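Local coordinates for putative phosphoenolpyruvate-dependent sugar phosphotransferase system (PTS) permease (Klebsiella pneumoniae subsp. pneumoniae, PDB 3MTQ), which probably acts as a mannose-family IIA component of a sugar phosphotransferase system, passing on a phosphoryl group during sugar uptake, at residues M20-Y24 with Q47-H51; F26-G30 with D85-V91; L36-V40 with L110-I115. One frame throughout, in Å; residues are numbered along the deposited sequence. Where two conformers were deposited one is given.

Contact 1 (M20-Y24 with Q47-H51); sequences MKRHY and QPDIH
Asp49 comes up against His23 across the start of two parallel strands, and one water ties these two side chains to that of His51. Asp49 OD1 accepts a bond from this water, 2.8 Å away, which also joins His23 ND1 and His51 NE2, lying in the plane of both imidazole rings, at their edges. The other carboxylate oxygen meets Lys21 in one of the two lysine conformers, the two side chains crossing at about a right angle. There Lys21 NZ lies 3.0 Å from Asp49 OD2 in a salt bridge and reaches that oxygen from above the carboxylate plane, 54° out of it. In this conformer the lysine gets there by bending: CG leaves anti to the backbone N (chi1 -173°) and lies over the rim of one face of the His23 ring, and the chain then turns at chi2 and again at its end. Beside these side chains the backbones pair: Tyr24 N donates to Asp49 O at 2.9 Å, almost straight, and His51 N returns a 2.8 Å bond to Tyr24 O. Tyr24 and Ile50 share a face of the sheet, where Tyr24 CB packs on Ile50 CG1 at 4.0 Å and the edge of the tyrosine ring lies beside Asp49 O. The contact joins both strands of the beta-alpha-beta unit formed by strand 22-29, helix 32-44 and strand 50-55. Ile50 leans on Leu37 of that helix, Tyr24 reaches Leu119 of helix 112-120, and His23, bonded through NE2 to Asp78, touches Leu80 of strand 79-84.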
loop_
_atom_site.group_PDB
_atom_site.type_symbol
_atom_site.label_atom_id
_atom_site.label_comp_id
_atom_site.label_asym_id
_atom_site.label_seq_id
_atom_site.Cartn_x
_atom_site.Cartn_y
_atom_site.Cartn_z
HETATM N N MSE A 20 -16.545 0.333 -22.857
HETATM C CA MSE A 20 -15.514 -0.612 -22.454
HETATM C C MSE A 20 -15.658 -0.941 -20.988
HETATM O O MSE A 20 -16.013 -0.069 -20.170
HETATM C CB MSE A 20 -14.142 -0.014 -22.703
HETATM C CG MSE A 20 -13.780 0.057 -24.150
HETATM SE SE MSE A 20 -13.092 -1.574 -24.905
HETATM C CE MSE A 20 -11.584 -1.772 -23.691
ATOM N N LYS A 21 -15.413 -2.211 -20.652
ATOM C CA LYS A 21 -15.416 -2.600 -19.250
ATOM C C LYS A 21 -13.994 -2.609 -18.743
ATOM O O LYS A 21 -13.065 -3.042 -19.418
ATOM C CB LYS A 21 -16.104 -3.934 -18.958
ATOM C CG LYS A 21 -16.211 -4.177 -17.465
ATOM C CD LYS A 21 -17.555 -4.741 -17.018
ATOM C CE LYS A 21 -17.705 -4.645 -15.517
ATOM N NZ LYS A 21 -18.181 -3.307 -15.023
ATOM N N ARG A 22 -13.840 -2.057 -17.556
ATOM C CA ARG A 22 -12.565 -1.996 -16.878
ATOM C C ARG A 22 -12.666 -2.897 -15.654
ATOM O O ARG A 22 -13.615 -2.730 -14.860
ATOM C CB ARG A 22 -12.300 -0.551 -16.500
ATOM C CG ARG A 22 -10.944 -0.233 -15.906
ATOM C CD ARG A 22 -10.775 1.262 -15.873
ATOM N NE ARG A 22 -10.281 1.823 -17.133
ATOM C CZ ARG A 22 -10.529 3.063 -17.565
ATOM N NH1 ARG A 22 -11.325 3.882 -16.880
ATOM N NH2 ARG A 22 -10.017 3.475 -18.714
ATOM N N HIS A 23 -11.712 -3.848 -15.551
ATOM C CA HIS A 23 -11.569 -4.737 -14.424
ATOM C C HIS A 23 -10.235 -4.459 -13.732
ATOM O O HIS A 23 -9.256 -4.085 -14.386
ATOM C CB HIS A 23 -11.577 -6.208 -14.848
ATOM C CG HIS A 23 -12.708 -6.601 -15.753
ATOM N ND1 HIS A 23 -13.917 -7.064 -15.275
ATOM C CD2 HIS A 23 -12.773 -6.701 -17.103
ATOM C CE1 HIS A 23 -14.695 -7.379 -16.294
ATOM N NE2 HIS A 23 -14.021 -7.175 -17.414
ATOM N N TYR A 24 -10.215 -4.602 -12.409
ATOM C CA TYR A 24 -8.992 -4.403 -11.628
ATOM C C TYR A 24 -8.619 -5.683 -10.884
ATOM O O TYR A 24 -9.509 -6.414 -10.377
ATOM C CB TYR A 24 -9.161 -3.255 -10.621
ATOM C CG TYR A 24 -9.716 -1.952 -11.179
ATOM C CD1 TYR A 24 -8.883 -0.862 -11.436
ATOM C CD2 TYR A 24 -11.074 -1.801 -11.420
ATOM C CE1 TYR A 24 -9.390 0.321 -11.926
ATOM C CE2 TYR A 24 -11.591 -0.623 -11.922
ATOM C CZ TYR A 24 -10.742 0.438 -12.174
ATOM O OH TYR A 24 -11.299 1.600 -12.657
ATOM N N GLN A 47 -16.783 -2.905 -4.179
ATOM C CA GLN A 47 -16.148 -2.833 -5.471
ATOM C C GLN A 47 -16.251 -4.153 -6.230
ATOM O O GLN A 47 -15.330 -4.953 -6.242
ATOM C CB GLN A 47 -14.691 -2.386 -5.315
ATOM C CG GLN A 47 -14.528 -0.975 -4.708
ATOM C CD GLN A 47 -15.066 0.127 -5.613
ATOM O OE1 GLN A 47 -14.970 0.037 -6.842
ATOM N NE2 GLN A 47 -15.665 1.178 -5.005
ATOM N N PRO A 48 -17.365 -4.333 -6.943
ATOM C CA PRO A 48 -17.623 -5.568 -7.658
ATOM C C PRO A 48 -16.588 -5.897 -8.747
ATOM O O PRO A 48 -16.386 -7.067 -9.040
ATOM C CB PRO A 48 -19.011 -5.341 -8.273
ATOM C CG PRO A 48 -19.230 -3.924 -8.296
ATOM C CD PRO A 48 -18.397 -3.312 -7.204
ATOM N N ASP A 49 -15.912 -4.886 -9.309
ATOM C CA ASP A 49 -14.940 -5.132 -10.362
ATOM C C ASP A 49 -13.470 -5.134 -9.953
ATOM O O ASP A 49 -12.575 -5.115 -10.827
ATOM C CB ASP A 49 -15.180 -4.143 -11.497
ATOM C CG ASP A 49 -16.566 -4.309 -12.092
ATOM O OD1 ASP A 49 -16.898 -5.473 -12.424
ATOM O OD2 ASP A 49 -17.327 -3.313 -12.143
ATOM N N ILE A 50 -13.212 -5.199 -8.646
ATOM C CA ILE A 50 -11.856 -5.421 -8.140
ATOM C C ILE A 50 -11.768 -6.858 -7.694
ATOM O O ILE A 50 -12.575 -7.304 -6.879
ATOM C CB ILE A 50 -11.500 -4.491 -6.989
ATOM C CG1 ILE A 50 -11.563 -3.002 -7.445
ATOM C CG2 ILE A 50 -10.113 -4.865 -6.435
ATOM C CD1 ILE A 50 -11.325 -1.973 -6.319
ATOM N N HIS A 51 -10.805 -7.580 -8.234
ATOM C CA HIS A 51 -10.563 -8.968 -7.891
ATOM C C HIS A 51 -9.254 -9.016 -7.192
ATOM O O HIS A 51 -8.362 -8.202 -7.443
ATOM C CB HIS A 51 -10.582 -9.829 -9.148
ATOM C CG HIS A 51 -11.822 -9.621 -9.948
ATOM N ND1 HIS A 51 -12.950 -10.402 -9.789
ATOM C CD2 HIS A 51 -12.160 -8.644 -10.822
ATOM C CE1 HIS A 51 -13.914 -9.935 -10.562
ATOM N NE2 HIS A 51 -13.462 -8.866 -11.194
HETATM O O HOH W 1 -15.451 -1.070 -13.975
HETATM O O HOH W 2 -15.135 -7.566 -12.956
#

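Contact 2 (F26-G30 with D85-V91); sequences FASHG and DIFAGSV
His29 loses the most surface to the other segment, and Asp85 OD2 is its main polar partner. That one oxygen takes two hydrogen bonds from the same histidine: Asp85 OD2 lies 2.6 Å from His29 ND1, on the syn side of the carboxylate, and 2.7 Å from the backbone His29 N, which arrives from above the carboxylate plane. Ring and carboxylate planes are only 27° apart, and OD2 lies almost in the ring plane. Because ND1 is the donor, the ring's rotation is fixed and NE2 is turned to the far side, where a water 2.9 Å from His29 NE2 is also bound by Ser90 N. Asp85 reaches back to the histidine with CG placed between its own N and carbonyl carbon (chi1 55°), while its backbone Asp85 N donates to Ala27 O at 2.8 Å.

Val91 has about as much of its surface buried as Asp85. Val91 CG2 sits over one face of the His29 ring, 4.0 Å from the centroid in a CH-pi contact, and Val91 CG1 packs on Ala27 CB at 3.6 Å. The imidazole is thus gripped at its edge and backed on a face. Leu42 of the second subunit packs on His29 and Leu112 of the second subunit on Asp85, so the pair lies at the dimer interface.

A histidine at the C-terminal end of the first strand of a parallel sheet, held through ND1 by an aspartate, is characteristic of the mannose-type IIA domain; in relatives this histidine carries the phosphoryl group on NE2, which is consistent with the orientation of His29.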
loop_
_atom_site.group_PDB
_atom_site.type_symbol
_atom_site.label_atom_id
_atom_site.label_comp_id
_atom_site.label_asym_id
_atom_site.label_seq_id
_atom_site.Cartn_x
_atom_site.Cartn_y
_atom_site.Cartn_z
ATOM N N PHE A 26 -5.962 -6.696 -7.784
ATOM C CA PHE A 26 -4.951 -6.420 -6.775
ATOM C C PHE A 26 -4.266 -7.725 -6.524
ATOM O O PHE A 26 -4.927 -8.756 -6.175
ATOM C CB PHE A 26 -5.485 -5.904 -5.432
ATOM C CG PHE A 26 -6.259 -4.603 -5.484
ATOM C CD1 PHE A 26 -6.287 -3.777 -6.614
ATOM C CD2 PHE A 26 -6.929 -4.187 -4.337
ATOM C CE1 PHE A 26 -7.031 -2.600 -6.601
ATOM C CE2 PHE A 26 -7.645 -3.003 -4.322
ATOM C CZ PHE A 26 -7.701 -2.217 -5.447
ATOM N N ALA A 27 -2.948 -7.721 -6.714
ATOM C CA ALA A 27 -2.147 -8.924 -6.554
ATOM C C ALA A 27 -1.002 -8.746 -5.561
ATOM O O ALA A 27 -0.187 -7.839 -5.662
ATOM C CB ALA A 27 -1.655 -9.450 -7.882
ATOM N N SER A 28 -0.971 -9.595 -4.551
ATOM C CA SER A 28 0.042 -9.442 -3.480
ATOM C C SER A 28 0.580 -10.756 -2.928
ATOM O O SER A 28 -0.069 -11.812 -3.031
ATOM C CB SER A 28 -0.536 -8.594 -2.330
ATOM O OG SER A 28 -1.539 -9.349 -1.596
ATOM N N HIS A 29 1.770 -10.656 -2.320
ATOM C CA HIS A 29 2.253 -11.664 -1.372
ATOM C C HIS A 29 1.309 -11.614 -0.191
ATOM O O HIS A 29 1.103 -10.610 0.447
ATOM C CB HIS A 29 3.685 -11.363 -0.888
ATOM C CG HIS A 29 4.741 -11.428 -1.952
ATOM N ND1 HIS A 29 4.951 -10.408 -2.861
ATOM C CD2 HIS A 29 5.708 -12.346 -2.184
ATOM C CE1 HIS A 29 5.965 -10.727 -3.645
ATOM N NE2 HIS A 29 6.461 -11.886 -3.241
ATOM N N GLY A 30 0.650 -12.718 0.144
ATOM C CA GLY A 30 -0.175 -12.646 1.313
ATOM C C GLY A 30 -1.450 -11.841 1.143
ATOM O O GLY A 30 -1.863 -11.503 0.025
ATOM N N ASP A 85 1.762 -5.777 -5.461
ATOM C CA ASP A 85 2.404 -5.196 -4.267
ATOM C C ASP A 85 3.774 -4.567 -4.533
ATOM O O ASP A 85 4.086 -3.468 -4.040
ATOM C CB ASP A 85 2.542 -6.212 -3.119
ATOM C CG ASP A 85 3.280 -7.518 -3.489
ATOM O OD1 ASP A 85 3.676 -7.789 -4.642
ATOM O OD2 ASP A 85 3.299 -8.395 -2.568
ATOM N N ILE A 86 4.617 -5.278 -5.272
ATOM C CA ILE A 86 5.987 -4.742 -5.449
ATOM C C ILE A 86 6.670 -5.193 -6.705
ATOM O O ILE A 86 6.665 -6.349 -7.095
ATOM C CB ILE A 86 6.876 -5.056 -4.182
ATOM C CG1 ILE A 86 8.240 -4.411 -4.236
ATOM C CG2 ILE A 86 7.064 -6.577 -3.973
ATOM C CD1 ILE A 86 8.974 -4.411 -2.875
ATOM N N PHE A 87 7.349 -4.219 -7.338
ATOM C CA PHE A 87 8.113 -4.468 -8.507
ATOM C C PHE A 87 9.308 -5.409 -8.204
ATOM O O PHE A 87 9.999 -5.266 -7.176
ATOM C CB PHE A 87 8.611 -3.112 -9.114
ATOM C CG PHE A 87 9.329 -3.281 -10.451
ATOM C CD1 PHE A 87 8.617 -3.354 -11.641
ATOM C CD2 PHE A 87 10.720 -3.413 -10.496
ATOM C CE1 PHE A 87 9.285 -3.536 -12.881
ATOM C CE2 PHE A 87 11.400 -3.594 -11.722
ATOM C CZ PHE A 87 10.671 -3.672 -12.911
ATOM N N ALA A 88 9.550 -6.368 -9.089
ATOM C CA ALA A 88 10.701 -7.311 -8.951
ATOM C C ALA A 88 10.411 -8.452 -7.967
ATOM O O ALA A 88 11.177 -9.431 -7.884
ATOM C CB ALA A 88 11.962 -6.607 -8.543
ATOM N N GLY A 89 9.343 -8.310 -7.201
ATOM C CA GLY A 89 8.829 -9.429 -6.432
ATOM C C GLY A 89 8.233 -10.485 -7.335
ATOM O O GLY A 89 7.896 -10.215 -8.493
ATOM N N SER A 90 8.016 -11.679 -6.777
ATOM C CA SER A 90 7.515 -12.809 -7.550
ATOM C C SER A 90 6.104 -12.638 -8.089
ATOM O O SER A 90 5.794 -13.164 -9.158
ATOM C CB SER A 90 7.594 -14.123 -6.774
ATOM O OG SER A 90 8.930 -14.598 -6.702
ATOM N N VAL A 91 5.244 -11.948 -7.360
ATOM C CA VAL A 91 3.908 -11.695 -7.863
ATOM C C VAL A 91 3.941 -10.784 -9.082
ATOM O O VAL A 91 3.369 -11.122 -10.115
ATOM C CB VAL A 91 3.009 -11.140 -6.783
ATOM C CG1 VAL A 91 1.639 -10.821 -7.359
ATOM C CG2 VAL A 91 2.907 -12.133 -5.597
HETATM O O HOH W 3 9.195 -12.196 -4.186
#

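Contact 3 (L36-V40 with L110-I115); sequences LLNSV and LNLPLI
Leu36 swings CG away from its own N (chi1 -176°), extends from helix 32-44 and sets its two methyls against different residues. Leu36 CD2 meets Leu110 CD2 at 3.5 Å, the two side chains crossing at a slant, and also lies 4.2 Å from Ile115 CG1; Leu36 CD1 rests against the backbone N of Leu112, 3.9 Å away, just where the second helix begins. Leu112 likewise has CG opposite its N (chi1 -170°), which carries its methyls back toward the first helix. There Leu112 CD1 passes Val40 CG2 at 3.7 Å, the two side chains running in opposite directions, and CD2 touches Ser39 CB. Val40 CG2 is shared, being equally close to Ile115 CG2. No hydrogen bond crosses this apolar contact. Asn111 N-caps the second helix, Asn111 OD1 accepting from Leu114 N at 2.9 Å. Ser39 turns its hydroxyl to His29 O of the second subunit, so the contact borders the dimer interface. Helices 32-44 and 112-120 meet over the face of the sheet that carries Tyr24, Phe26 and Ile50: Leu110 and Ile115 press on Phe26 of strand 22-29 and Ile83 of strand 79-84, while Leu114 reaches helix 127-141.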
loop_
_atom_site.group_PDB
_atom_site.type_symbol
_atom_site.label_atom_id
_atom_site.label_comp_id
_atom_site.label_asym_id
_atom_site.label_seq_id
_atom_site.Cartn_x
_atom_site.Cartn_y
_atom_site.Cartn_z
ATOM N N LEU A 36 -6.296 -4.155 1.501
ATOM C CA LEU A 36 -6.388 -2.901 0.737
ATOM C C LEU A 36 -7.791 -2.694 0.136
ATOM O O LEU A 36 -8.353 -1.608 0.204
ATOM C CB LEU A 36 -5.336 -2.839 -0.395
ATOM C CG LEU A 36 -5.293 -1.515 -1.179
ATOM C CD1 LEU A 36 -5.054 -0.379 -0.238
ATOM C CD2 LEU A 36 -4.189 -1.605 -2.194
ATOM N N LEU A 37 -8.356 -3.748 -0.438
ATOM C CA LEU A 37 -9.741 -3.699 -0.936
ATOM C C LEU A 37 -10.702 -3.326 0.200
ATOM O O LEU A 37 -11.654 -2.628 -0.008
ATOM C CB LEU A 37 -10.131 -5.022 -1.597
ATOM C CG LEU A 37 -11.557 -5.073 -2.158
ATOM C CD1 LEU A 37 -11.718 -4.011 -3.221
ATOM C CD2 LEU A 37 -11.838 -6.484 -2.715
ATOM N N ASN A 38 -10.437 -3.815 1.398
ATOM C CA ASN A 38 -11.226 -3.436 2.581
ATOM C C ASN A 38 -11.209 -1.926 2.824
ATOM O O ASN A 38 -12.258 -1.300 2.996
ATOM C CB ASN A 38 -10.767 -4.233 3.794
ATOM C CG ASN A 38 -11.638 -4.027 4.988
ATOM O OD1 ASN A 38 -11.137 -3.847 6.105
ATOM N ND2 ASN A 38 -12.957 -4.058 4.778
ATOM N N SER A 39 -10.024 -1.328 2.772
ATOM C CA SER A 39 -9.865 0.113 2.909
ATOM C C SER A 39 -10.689 0.888 1.884
ATOM O O SER A 39 -11.399 1.847 2.235
ATOM C CB SER A 39 -8.398 0.490 2.784
ATOM O OG SER A 39 -7.654 -0.000 3.880
ATOM N N VAL A 40 -10.549 0.471 0.638
ATOM C CA VAL A 40 -11.163 1.106 -0.519
ATOM C C VAL A 40 -12.668 1.074 -0.351
ATOM O O VAL A 40 -13.364 2.027 -0.628
ATOM C CB VAL A 40 -10.749 0.376 -1.815
ATOM C CG1 VAL A 40 -11.609 0.832 -3.044
ATOM C CG2 VAL A 40 -9.212 0.472 -2.066
ATOM N N LEU A 110 1.075 -1.315 -5.170
ATOM C CA LEU A 110 -0.191 -1.081 -4.554
ATOM C C LEU A 110 -0.160 -0.143 -3.372
ATOM O O LEU A 110 0.694 -0.254 -2.484
ATOM C CB LEU A 110 -0.741 -2.403 -4.003
ATOM C CG LEU A 110 -1.566 -3.365 -4.793
ATOM C CD1 LEU A 110 -1.835 -4.492 -3.813
ATOM C CD2 LEU A 110 -2.879 -2.754 -5.273
ATOM N N ASN A 111 -1.129 0.762 -3.348
ATOM C CA ASN A 111 -1.291 1.722 -2.276
ATOM C C ASN A 111 -2.645 2.361 -2.411
ATOM O O ASN A 111 -3.274 2.296 -3.465
ATOM C CB ASN A 111 -0.139 2.790 -2.295
ATOM C CG ASN A 111 -0.213 3.726 -3.478
ATOM O OD1 ASN A 111 -0.981 4.708 -3.477
ATOM N ND2 ASN A 111 0.618 3.471 -4.493
ATOM N N LEU A 112 -3.142 2.895 -1.325
ATOM C CA LEU A 112 -4.492 3.410 -1.263
ATOM C C LEU A 112 -4.698 4.667 -2.093
ATOM O O LEU A 112 -5.637 4.773 -2.881
ATOM C CB LEU A 112 -4.896 3.678 0.183
ATOM C CG LEU A 112 -6.367 4.007 0.466
ATOM C CD1 LEU A 112 -7.458 3.172 -0.300
ATOM C CD2 LEU A 112 -6.625 4.000 2.005
ATOM N N PRO A 113 -3.791 5.619 -1.956
ATOM C CA PRO A 113 -4.107 6.795 -2.760
ATOM C C PRO A 113 -4.252 6.448 -4.240
ATOM O O PRO A 113 -5.134 6.990 -4.930
ATOM C CB PRO A 113 -2.890 7.718 -2.554
ATOM C CG PRO A 113 -1.979 7.059 -1.542
ATOM C CD PRO A 113 -2.692 5.794 -1.001
ATOM N N LEU A 114 -3.385 5.592 -4.764
ATOM C CA LEU A 114 -3.443 5.175 -6.187
ATOM C C LEU A 114 -4.779 4.625 -6.606
ATOM O O LEU A 114 -5.391 5.043 -7.600
ATOM C CB LEU A 114 -2.350 4.166 -6.503
ATOM C CG LEU A 114 -2.375 3.520 -7.883
ATOM C CD1 LEU A 114 -2.102 4.605 -8.943
ATOM C CD2 LEU A 114 -1.330 2.417 -7.941
ATOM N N ILE A 115 -5.274 3.675 -5.818
ATOM C CA ILE A 115 -6.570 3.134 -6.074
ATOM C C ILE A 115 -7.734 4.140 -6.012
ATOM O O ILE A 115 -8.591 4.155 -6.895
ATOM C CB ILE A 115 -6.814 1.920 -5.126
ATOM C CG1 ILE A 115 -5.669 0.933 -5.258
ATOM C CG2 ILE A 115 -8.154 1.310 -5.491
ATOM C CD1 ILE A 115 -5.328 0.594 -6.674
#

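How the contacts relate
Contacts 1 and 2 share strand 22-29, a central strand of the four-stranded parallel sheet, and lie on opposite sides of the chain's centre, about 19 Å apart between centres. Contact 3 is about 14 Å from each and joins helix 32-44 to helix 112-120 over that sheet. Phe26 links all three: its backbone N is bonded to His51 O, and its ring packs on Ile50, Leu110 and Ile115. Along the chain the segments of each pair of contacts alternate, so the contacts interlock rather than nest. Contacts 2 and 3 both touch the second subunit, tying the probable phosphoryl-transfer histidine to the dimer interface, whereas contact 1 has no partner chain.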